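Local structure of putative peptidase (Clostridium acetobutylicum, 3K9T) at residues Gly248-Cys253 with Ser297-Phe302; Ser199-Ile204 with Phe222-Glu227; Tyr262-Phe267 with Glu271-Val276. The protein binds one zinc ion per subunit of its homotrimer and, although it resembles aminopeptidases, probably serves in the biosynthesis of modified polysaccharides rather than as a peptidase. All coordinates share one frame; numbering follows the deposited sequence.

Interaction 1: residues Gly248-Cys253 with Ser297-Phe302; sequences GLVATC and SDERQF
With CG1 of V250 anti to the backbone N (chi1 173°) and CG2 anti to the carbonyl carbon, the two methyls diverge, CG1 toward S297 and CG2 toward D298, E299 and F302. CG1 lies against S297, 3.8 Å from OG. CG2 reaches the backbone of helix 299-302, 3.8 Å from the N of E299, and also meets the ring of F302 at its edge, 4.4 Å from CD2. E299 places its CG between the backbone N and the carbonyl carbon (chi1 66°), and the chain bends at chi2. This brings the carboxylate back across the valine at about a right angle, with OE1 4.0 Å from CG2. The other oxygen, OE2, takes a hydrogen bond from the N of S297 at 3.1 Å, met from above the carboxylate plane; it also forms a salt bridge with K263.

The valine belongs to strand 245-250, an inner strand of the mixed sheet of the aminopeptidase-like domain, where it lies between strands 181-187 and 311-315. The segment S297-F302 packs over one face of that sheet, beside helix 229-237, whose S231 and L235 also touch F302. S297 OG and D298 OD1 bond outside the contact, the first probably to E227 and the second to the backbone N of T228.

Interaction 2: residues Ser199-Ile204 with Phe222-Glu227; sequences SGVALI and FLFAPE. With IMD (imidazole), chain E.
The apolar part of this contact is carried by I204, which sets one methyl against two phenylalanine rings of the strand. A position anti to the backbone N turns CG2 toward the strand, where it lies 3.8 Å from CD2 of F222, at the edge of that ring, and 3.7 Å from CZ of F224, which it approaches obliquely. V201 adds a looser touch, its CG1 4.3 Å from CE2 of F224. No hydrogen bond links the two segments, but the carbonyl O of V201 lies in the plane of the F224 ring at its edge, 3.7 Å from CE2.

The polar end lies beyond the strand, at E227. Its extended side chain carries OE2 to a bound imidazole, probably from the crystallisation liquor, whose N1 donates a hydrogen bond of 2.6 Å.

The axes of segments 199-204 and 222-225 pass 10.0 Å apart, at 150° between their directions, as elements of a beta-alpha-beta unit formed by strand 181-187, helix 194-211 and strand 219-225. Helix 12-26 packs against V201 and A202, while L184 of strand 181-187 touches both I204 and F222.

Interaction 3: residues Tyr262-Phe267 with Glu271-Val276; sequences YKRTKF and EIDKIV
The ring of Y262 has V276 CG1 over one face, offset toward the rim, and the backbone N of R264 over the opposite face. The valine methyl lies 3.8 Å from the ring centroid and 21° off the normal, a CH-pi contact, while D273 OD1 sits at the ring edge, near its plane. The carboxylate of D273 is turned 61° from the ring.

Both oxygens of this aspartate are gripped. OD1 accepts two hydrogen bonds. Y262 OH donates to it at 2.6 Å from the anti side, tilted out of the carboxylate plane. The backbone N of T265 donates at 2.9 Å to the syn lone pair of the same oxygen, and the N-H...O line is nearly straight at 163°. OD2 uses its syn lone pair for T265 OG1, also 2.6 Å away. T265 thus meets the carboxylate through two donors, one to each oxygen, which fixes the rotation of this buried group.

The arrangement bridges the turn that joins strand 260-263 to helix 271-282, the first two elements of a beta-alpha-beta unit completed by strand 287-290. D273 lies in the first turn of the helix, and its side chain reaches back to the first residues after the strand, while OD2 also takes a hydrogen bond from the backbone N of A270, just before the helix.

With OG1 of T265 in the position between backbone N and carbonyl carbon, CG2 is directed at I272, where it meets CG2 at 3.5 Å. R264 runs its CB and CG past D273 OD1, the CB at 3.4 Å, while its guanidinium forms salt bridges with E277 and D291. I272 and V276 also touch V349 of helix 336-355.

Overall arrangement
All three contacts reach the same mixed sheet. Interactions 1 and 2, with centres 10 Å apart, lie on its opposite faces and meet near the C-terminal ends of strands 219-225 and 245-250: S297 OG lies 2.5 Å from E227 OE2, a probable hydrogen bond, and A251 CB packs 3.6 Å from I204 CG1. The S297 side chain is about 8 Å from the zinc ion bound by H190, D196 and H325, and about 4 Å from the imidazole. Interaction 3 is nested in the chain loop closed by interaction 1 and tied to it by a salt bridge, E299 OE2 to K263 NZ at 2.6 Å. Interactions 2 and 3 do not touch (nearest atoms about 9 Å apart).

Interaction 1: residues Gly248-Cys253 with Ser297-Phe302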
loop_
_atom_site.group_PDB
_atom_site.type_symbol
_atom_site.label_atom_id
_atom_site.label_comp_id
_atom_site.label_asym_id
_atom_site.label_seq_id
_atom_site.Cartn_x
_atom_site.Cartn_y
_atom_site.Cartn_z
ATOM N N GLY A 248 26.195 2.259 -0.879
ATOM C CA GLY A 248 26.967 3.435 -1.225
ATOM C C GLY A 248 26.143 4.693 -1.318
ATOM O O GLY A 248 24.938 4.623 -1.431
ATOM N N LEU A 249 26.817 5.838 -1.260
ATOM C CA LEU A 249 26.182 7.135 -1.386
ATOM C C LEU A 249 27.036 8.047 -2.261
ATOM O O LEU A 249 28.238 8.075 -2.089
ATOM C CB LEU A 249 26.010 7.787 0.006
ATOM C CG LEU A 249 24.924 7.292 0.961
ATOM C CD1 LEU A 249 25.090 7.942 2.317
ATOM C CD2 LEU A 249 23.543 7.558 0.386
ATOM N N VAL A 250 26.421 8.778 -3.190
ATOM C CA VAL A 250 27.111 9.792 -3.962
ATOM C C VAL A 250 26.808 11.161 -3.275
ATOM O O VAL A 250 25.651 11.563 -3.102
ATOM C CB VAL A 250 26.644 9.820 -5.423
ATOM C CG1 VAL A 250 27.264 11.005 -6.145
ATOM C CG2 VAL A 250 26.923 8.480 -6.166
ATOM N N ALA A 251 27.860 11.872 -2.883
ATOM C CA ALA A 251 27.706 13.127 -2.181
ATOM C C ALA A 251 27.911 14.287 -3.149
ATOM O O ALA A 251 28.962 14.431 -3.769
ATOM C CB ALA A 251 28.694 13.231 -1.026
ATOM N N THR A 252 26.892 15.126 -3.260
ATOM C CA THR A 252 26.985 16.334 -4.036
ATOM C C THR A 252 25.965 17.310 -3.483
ATOM O O THR A 252 25.050 16.897 -2.771
ATOM C CB THR A 252 26.722 16.058 -5.518
ATOM O OG1 THR A 252 26.757 17.291 -6.208
ATOM C CG2 THR A 252 25.374 15.385 -5.753
ATOM N N CYS A 253 26.149 18.592 -3.778
ATOM C CA CYS A 253 25.186 19.630 -3.398
ATOM C C CYS A 253 24.784 19.582 -1.937
ATOM O O CYS A 253 23.598 19.663 -1.623
ATOM C CB CYS A 253 23.928 19.510 -4.271
ATOM S SG CYS A 253 24.256 19.767 -6.039
ATOM N N SER A 297 23.674 12.216 -11.058
ATOM C CA SER A 297 25.106 11.974 -10.874
ATOM C C SER A 297 25.455 10.489 -10.984
ATOM O O SER A 297 24.698 9.743 -11.561
ATOM C CB SER A 297 25.625 12.588 -9.577
ATOM O OG SER A 297 27.044 12.648 -9.617
ATOM N N ASP A 298 26.597 10.073 -10.422
ATOM C CA ASP A 298 27.195 8.737 -10.725
ATOM C C ASP A 298 26.418 7.515 -10.272
ATOM O O ASP A 298 26.795 6.397 -10.589
ATOM C CB ASP A 298 28.622 8.665 -10.223
ATOM C CG ASP A 298 29.557 9.640 -10.953
ATOM O OD1 ASP A 298 29.627 9.602 -12.199
ATOM O OD2 ASP A 298 30.228 10.431 -10.266
ATOM N N GLU A 299 25.330 7.718 -9.535
ATOM C CA GLU A 299 24.428 6.620 -9.175
ATOM C C GLU A 299 23.886 5.941 -10.431
ATOM O O GLU A 299 23.578 4.750 -10.407
ATOM C CB GLU A 299 23.308 7.102 -8.258
ATOM C CG GLU A 299 22.328 8.082 -8.886
ATOM C CD GLU A 299 22.788 9.519 -8.864
ATOM O OE1 GLU A 299 23.936 9.777 -8.419
ATOM O OE2 GLU A 299 21.972 10.380 -9.288
ATOM N N ARG A 300 23.815 6.677 -11.546
ATOM C CA ARG A 300 23.552 6.040 -12.862
ATOM C C ARG A 300 24.548 4.989 -13.297
ATOM O O ARG A 300 24.175 3.965 -13.888
ATOM C CB ARG A 300 23.415 7.046 -14.003
ATOM C CG ARG A 300 24.249 8.263 -13.909
ATOM C CD ARG A 300 23.561 9.405 -14.623
ATOM N NE ARG A 300 24.280 9.653 -15.846
ATOM C CZ ARG A 300 24.917 10.784 -16.119
ATOM N NH1 ARG A 300 24.840 11.819 -15.291
ATOM N NH2 ARG A 300 25.606 10.900 -17.249
ATOM N N GLN A 301 25.822 5.231 -13.053
ATOM C CA GLN A 301 26.808 4.210 -13.421
ATOM C C GLN A 301 26.716 3.060 -12.423
ATOM O O GLN A 301 26.603 1.923 -12.812
ATOM C CB GLN A 301 28.210 4.789 -13.551
ATOM C CG GLN A 301 28.273 6.123 -14.306
ATOM C CD GLN A 301 27.654 6.083 -15.683
ATOM O OE1 GLN A 301 27.579 5.017 -16.316
ATOM N NE2 GLN A 301 27.226 7.260 -16.178
ATOM N N PHE A 302 26.629 3.353 -11.133
ATOM C CA PHE A 302 26.586 2.274 -10.131
ATOM C C PHE A 302 25.322 1.453 -10.205
ATOM O O PHE A 302 25.316 0.308 -9.790
ATOM C CB PHE A 302 26.820 2.811 -8.708
ATOM C CG PHE A 302 28.144 3.469 -8.540
ATOM C CD1 PHE A 302 29.307 2.750 -8.715
ATOM C CD2 PHE A 302 28.241 4.826 -8.251
ATOM C CE1 PHE A 302 30.562 3.377 -8.590
ATOM C CE2 PHE A 302 29.510 5.453 -8.117
ATOM C CZ PHE A 302 30.651 4.729 -8.283
#

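Interaction 2: residues Ser199-Ile204 with Phe222-Glu227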
loop_
_atom_site.group_PDB
_atom_site.type_symbol
_atom_site.label_atom_id
_atom_site.label_comp_id
_atom_site.label_asym_id
_atom_site.label_seq_id
_atom_site.Cartn_x
_atom_site.Cartn_y
_atom_site.Cartn_z
ATOM N N SER A 199 31.214 21.161 -2.482
ATOM C CA SER A 199 30.611 20.754 -1.198
ATOM C C SER A 199 30.790 19.237 -0.952
ATOM O O SER A 199 31.162 18.807 0.139
ATOM C CB SER A 199 29.143 21.166 -1.154
ATOM O OG SER A 199 28.379 20.538 -2.180
ATOM N N GLY A 200 30.574 18.434 -1.990
ATOM C CA GLY A 200 30.710 16.973 -1.856
ATOM C C GLY A 200 32.149 16.570 -1.614
ATOM O O GLY A 200 32.445 15.661 -0.812
ATOM N N VAL A 201 33.043 17.263 -2.327
ATOM C CA VAL A 201 34.464 17.021 -2.230
ATOM C C VAL A 201 34.904 17.325 -0.807
ATOM O O VAL A 201 35.523 16.479 -0.186
ATOM C CB VAL A 201 35.300 17.855 -3.247
ATOM C CG1 VAL A 201 36.805 17.696 -2.948
ATOM C CG2 VAL A 201 34.995 17.415 -4.629
ATOM N N ALA A 202 34.555 18.509 -0.278
ATOM C CA ALA A 202 34.997 18.859 1.087
ATOM C C ALA A 202 34.315 17.990 2.128
ATOM O O ALA A 202 34.973 17.600 3.096
ATOM C CB ALA A 202 34.830 20.329 1.402
ATOM N N LEU A 203 33.038 17.632 1.922
ATOM C CA LEU A 203 32.322 16.801 2.913
ATOM C C LEU A 203 32.930 15.409 3.062
ATOM O O LEU A 203 33.213 14.962 4.155
ATOM C CB LEU A 203 30.822 16.702 2.595
ATOM C CG LEU A 203 30.024 15.658 3.391
ATOM C CD1 LEU A 203 29.916 16.169 4.760
ATOM C CD2 LEU A 203 28.630 15.346 2.826
ATOM N N ILE A 204 33.070 14.714 1.950
ATOM C CA ILE A 204 33.586 13.353 1.916
ATOM C C ILE A 204 35.008 13.361 2.506
ATOM O O ILE A 204 35.375 12.445 3.232
ATOM C CB ILE A 204 33.492 12.838 0.433
ATOM C CG1 ILE A 204 32.030 12.569 0.076
ATOM C CG2 ILE A 204 34.228 11.642 0.152
ATOM C CD1 ILE A 204 31.372 11.683 0.982
ATOM N N PHE A 222 36.514 5.689 -0.442
ATOM C CA PHE A 222 36.110 7.024 -0.822
ATOM C C PHE A 222 36.703 7.320 -2.185
ATOM O O PHE A 222 37.904 7.347 -2.319
ATOM C CB PHE A 222 36.628 8.015 0.180
ATOM C CG PHE A 222 36.211 7.755 1.565
ATOM C CD1 PHE A 222 36.870 6.801 2.332
ATOM C CD2 PHE A 222 35.196 8.500 2.142
ATOM C CE1 PHE A 222 36.498 6.557 3.663
ATOM C CE2 PHE A 222 34.816 8.272 3.463
ATOM C CZ PHE A 222 35.468 7.287 4.229
ATOM N N LEU A 223 35.851 7.562 -3.179
ATOM C CA LEU A 223 36.274 7.804 -4.556
ATOM C C LEU A 223 36.099 9.270 -4.912
ATOM O O LEU A 223 35.017 9.822 -4.744
ATOM C CB LEU A 223 35.458 6.940 -5.507
ATOM C CG LEU A 223 35.857 7.047 -6.962
ATOM C CD1 LEU A 223 37.273 6.504 -7.164
ATOM C CD2 LEU A 223 34.837 6.296 -7.791
ATOM N N PHE A 224 37.186 9.897 -5.362
ATOM C CA PHE A 224 37.163 11.257 -5.900
ATOM C C PHE A 224 37.559 11.186 -7.399
ATOM O O PHE A 224 38.718 10.971 -7.742
ATOM C CB PHE A 224 38.136 12.154 -5.178
ATOM C CG PHE A 224 37.912 12.284 -3.720
ATOM C CD1 PHE A 224 38.362 11.307 -2.841
ATOM C CD2 PHE A 224 37.353 13.436 -3.199
ATOM C CE1 PHE A 224 38.208 11.471 -1.458
ATOM C CE2 PHE A 224 37.212 13.605 -1.823
ATOM C CZ PHE A 224 37.636 12.620 -0.960
ATOM N N ALA A 225 36.597 11.399 -8.282
ATOM C CA ALA A 225 36.794 11.140 -9.704
ATOM C C ALA A 225 35.906 12.070 -10.506
ATOM O O ALA A 225 34.852 12.498 -9.999
ATOM C CB ALA A 225 36.446 9.719 -10.003
ATOM N N PRO A 226 36.305 12.388 -11.757
ATOM C CA PRO A 226 35.391 13.197 -12.574
ATOM C C PRO A 226 34.070 12.497 -12.759
ATOM O O PRO A 226 34.053 11.263 -12.886
ATOM C CB PRO A 226 36.106 13.270 -13.945
ATOM C CG PRO A 226 37.111 12.154 -13.948
ATOM C CD PRO A 226 37.529 12.043 -12.498
ATOM N N GLU A 227 32.978 13.259 -12.846
ATOM C CA GLU A 227 31.679 12.634 -13.050
ATOM C C GLU A 227 31.598 11.820 -14.345
ATOM O O GLU A 227 32.208 12.148 -15.355
ATOM C CB GLU A 227 30.530 13.645 -13.000
ATOM C CG GLU A 227 29.147 12.955 -12.821
ATOM C CD GLU A 227 27.988 13.928 -12.725
ATOM O OE1 GLU A 227 27.850 14.738 -13.645
ATOM O OE2 GLU A 227 27.193 13.867 -11.755
HETATM N N1 IMD E . 25.766 16.076 -11.902
HETATM C C2 IMD E . 26.751 17.000 -11.843
HETATM N N3 IMD E . 26.208 18.203 -12.013
HETATM C C4 IMD E . 24.877 18.057 -12.158
HETATM C C5 IMD E . 24.595 16.704 -12.085
#

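Interaction 3: residues Tyr262-Phe267 with Glu271-Val276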
loop_
_atom_site.group_PDB
_atom_site.type_symbol
_atom_site.label_atom_id
_atom_site.label_comp_id
_atom_site.label_asym_id
_atom_site.label_seq_id
_atom_site.Cartn_x
_atom_site.Cartn_y
_atom_site.Cartn_z
ATOM N N TYR A 262 17.093 13.099 -0.166
ATOM C CA TYR A 262 17.646 11.767 -0.427
ATOM C C TYR A 262 17.087 11.136 -1.680
ATOM O O TYR A 262 15.881 10.943 -1.800
ATOM C CB TYR A 262 17.372 10.809 0.728
ATOM C CG TYR A 262 17.938 9.432 0.457
ATOM C CD1 TYR A 262 19.308 9.241 0.278
ATOM C CD2 TYR A 262 17.118 8.326 0.390
ATOM C CE1 TYR A 262 19.852 7.968 0.043
ATOM C CE2 TYR A 262 17.651 7.037 0.152
ATOM C CZ TYR A 262 19.012 6.867 -0.019
ATOM O OH TYR A 262 19.512 5.596 -0.261
ATOM N N LYS A 263 17.971 10.803 -2.610
ATOM C CA LYS A 263 17.600 10.025 -3.792
ATOM C C LYS A 263 17.878 8.562 -3.472
ATOM O O LYS A 263 18.990 8.177 -3.115
ATOM C CB LYS A 263 18.383 10.473 -5.027
ATOM C CG LYS A 263 18.163 9.649 -6.290
ATOM C CD LYS A 263 18.942 10.271 -7.459
ATOM C CE LYS A 263 18.854 9.448 -8.747
ATOM N NZ LYS A 263 19.474 10.172 -9.900
ATOM N N ARG A 264 16.852 7.745 -3.599
ATOM C CA ARG A 264 17.005 6.341 -3.350
ATOM C C ARG A 264 17.797 5.580 -4.398
ATOM O O ARG A 264 17.898 5.977 -5.556
ATOM C CB ARG A 264 15.638 5.705 -3.294
ATOM C CG ARG A 264 14.845 6.152 -2.135
ATOM C CD ARG A 264 13.535 5.543 -2.275
ATOM N NE ARG A 264 12.800 5.633 -1.042
ATOM C CZ ARG A 264 11.491 5.809 -0.981
ATOM N NH1 ARG A 264 10.771 5.956 -2.084
ATOM N NH2 ARG A 264 10.903 5.861 0.192
ATOM N N THR A 265 18.286 4.430 -3.967
ATOM C CA THR A 265 18.843 3.442 -4.869
ATOM C C THR A 265 17.762 2.981 -5.834
ATOM O O THR A 265 16.571 3.153 -5.563
ATOM C CB THR A 265 19.335 2.186 -4.098
ATOM O OG1 THR A 265 18.211 1.389 -3.631
ATOM C CG2 THR A 265 20.226 2.600 -2.951
ATOM N N LYS A 266 18.183 2.340 -6.927
ATOM C CA LYS A 266 17.248 1.837 -7.915
ATOM C C LYS A 266 16.277 0.833 -7.279
ATOM O O LYS A 266 15.171 0.688 -7.756
ATOM C CB LYS A 266 17.964 1.222 -9.134
ATOM C CG LYS A 266 18.573 -0.181 -8.893
ATOM C CD LYS A 266 19.232 -0.835 -10.133
ATOM C CE LYS A 266 18.363 -1.882 -10.923
ATOM N NZ LYS A 266 18.967 -2.051 -12.344
ATOM N N PHE A 267 16.685 0.158 -6.207
ATOM C CA PHE A 267 15.832 -0.837 -5.541
ATOM C C PHE A 267 14.796 -0.199 -4.618
ATOM O O PHE A 267 13.851 -0.859 -4.205
ATOM C CB PHE A 267 16.639 -1.840 -4.720
ATOM C CG PHE A 267 17.789 -2.421 -5.442
ATOM C CD1 PHE A 267 17.594 -3.399 -6.412
ATOM C CD2 PHE A 267 19.083 -2.006 -5.149
ATOM C CE1 PHE A 267 18.668 -3.954 -7.095
ATOM C CE2 PHE A 267 20.180 -2.548 -5.840
ATOM C CZ PHE A 267 19.969 -3.526 -6.813
ATOM N N GLU A 271 19.019 -1.699 2.113
ATOM C CA GLU A 271 19.370 -1.334 3.471
ATOM C C GLU A 271 19.750 0.144 3.616
ATOM O O GLU A 271 19.252 0.827 4.544
ATOM C CB GLU A 271 20.457 -2.216 4.027
ATOM C CG GLU A 271 20.584 -2.020 5.525
ATOM C CD GLU A 271 21.688 -2.837 6.162
ATOM O OE1 GLU A 271 22.106 -3.849 5.539
ATOM O OE2 GLU A 271 22.085 -2.450 7.302
ATOM N N ILE A 272 20.558 0.646 2.684
ATOM C CA ILE A 272 20.972 2.054 2.725
ATOM C C ILE A 272 19.758 3.004 2.629
ATOM O O ILE A 272 19.711 3.994 3.321
ATOM C CB ILE A 272 22.084 2.385 1.659
ATOM C CG1 ILE A 272 22.647 3.793 1.865
ATOM C CG2 ILE A 272 21.558 2.220 0.238
ATOM C CD1 ILE A 272 23.185 4.047 3.254
ATOM N N ASP A 273 18.765 2.683 1.804
ATOM C CA ASP A 273 17.534 3.518 1.688
ATOM C C ASP A 273 16.807 3.566 3.006
ATOM O O ASP A 273 16.380 4.646 3.462
ATOM C CB ASP A 273 16.549 2.939 0.665
ATOM C CG ASP A 273 17.106 2.908 -0.751
ATOM O OD1 ASP A 273 17.698 3.925 -1.192
ATOM O OD2 ASP A 273 16.948 1.857 -1.417
ATOM N N LYS A 274 16.651 2.383 3.606
ATOM C CA LYS A 274 15.932 2.234 4.863
ATOM C C LYS A 274 16.693 2.966 5.945
ATOM O O LYS A 274 16.089 3.629 6.792
ATOM C CB LYS A 274 15.717 0.748 5.196
ATOM C CG LYS A 274 14.822 0.026 4.189
ATOM C CD LYS A 274 13.480 -0.410 4.683
ATOM C CE LYS A 274 13.554 -1.857 5.253
ATOM N NZ LYS A 274 12.210 -2.595 5.183
ATOM N N ILE A 275 18.023 2.878 5.913
ATOM C CA ILE A 275 18.834 3.538 6.956
ATOM C C ILE A 275 18.734 5.061 6.790
ATOM O O ILE A 275 18.400 5.782 7.734
ATOM C CB ILE A 275 20.316 3.120 6.918
ATOM C CG1 ILE A 275 20.491 1.720 7.489
ATOM C CG2 ILE A 275 21.198 4.118 7.683
ATOM C CD1 ILE A 275 21.915 1.217 7.319
ATOM N N VAL A 276 19.024 5.557 5.597
ATOM C CA VAL A 276 18.965 7.012 5.415
ATOM C C VAL A 276 17.560 7.586 5.723
ATOM O O VAL A 276 17.461 8.625 6.352
ATOM C CB VAL A 276 19.462 7.477 4.010
ATOM C CG1 VAL A 276 19.149 8.981 3.811
ATOM C CG2 VAL A 276 20.981 7.166 3.865
#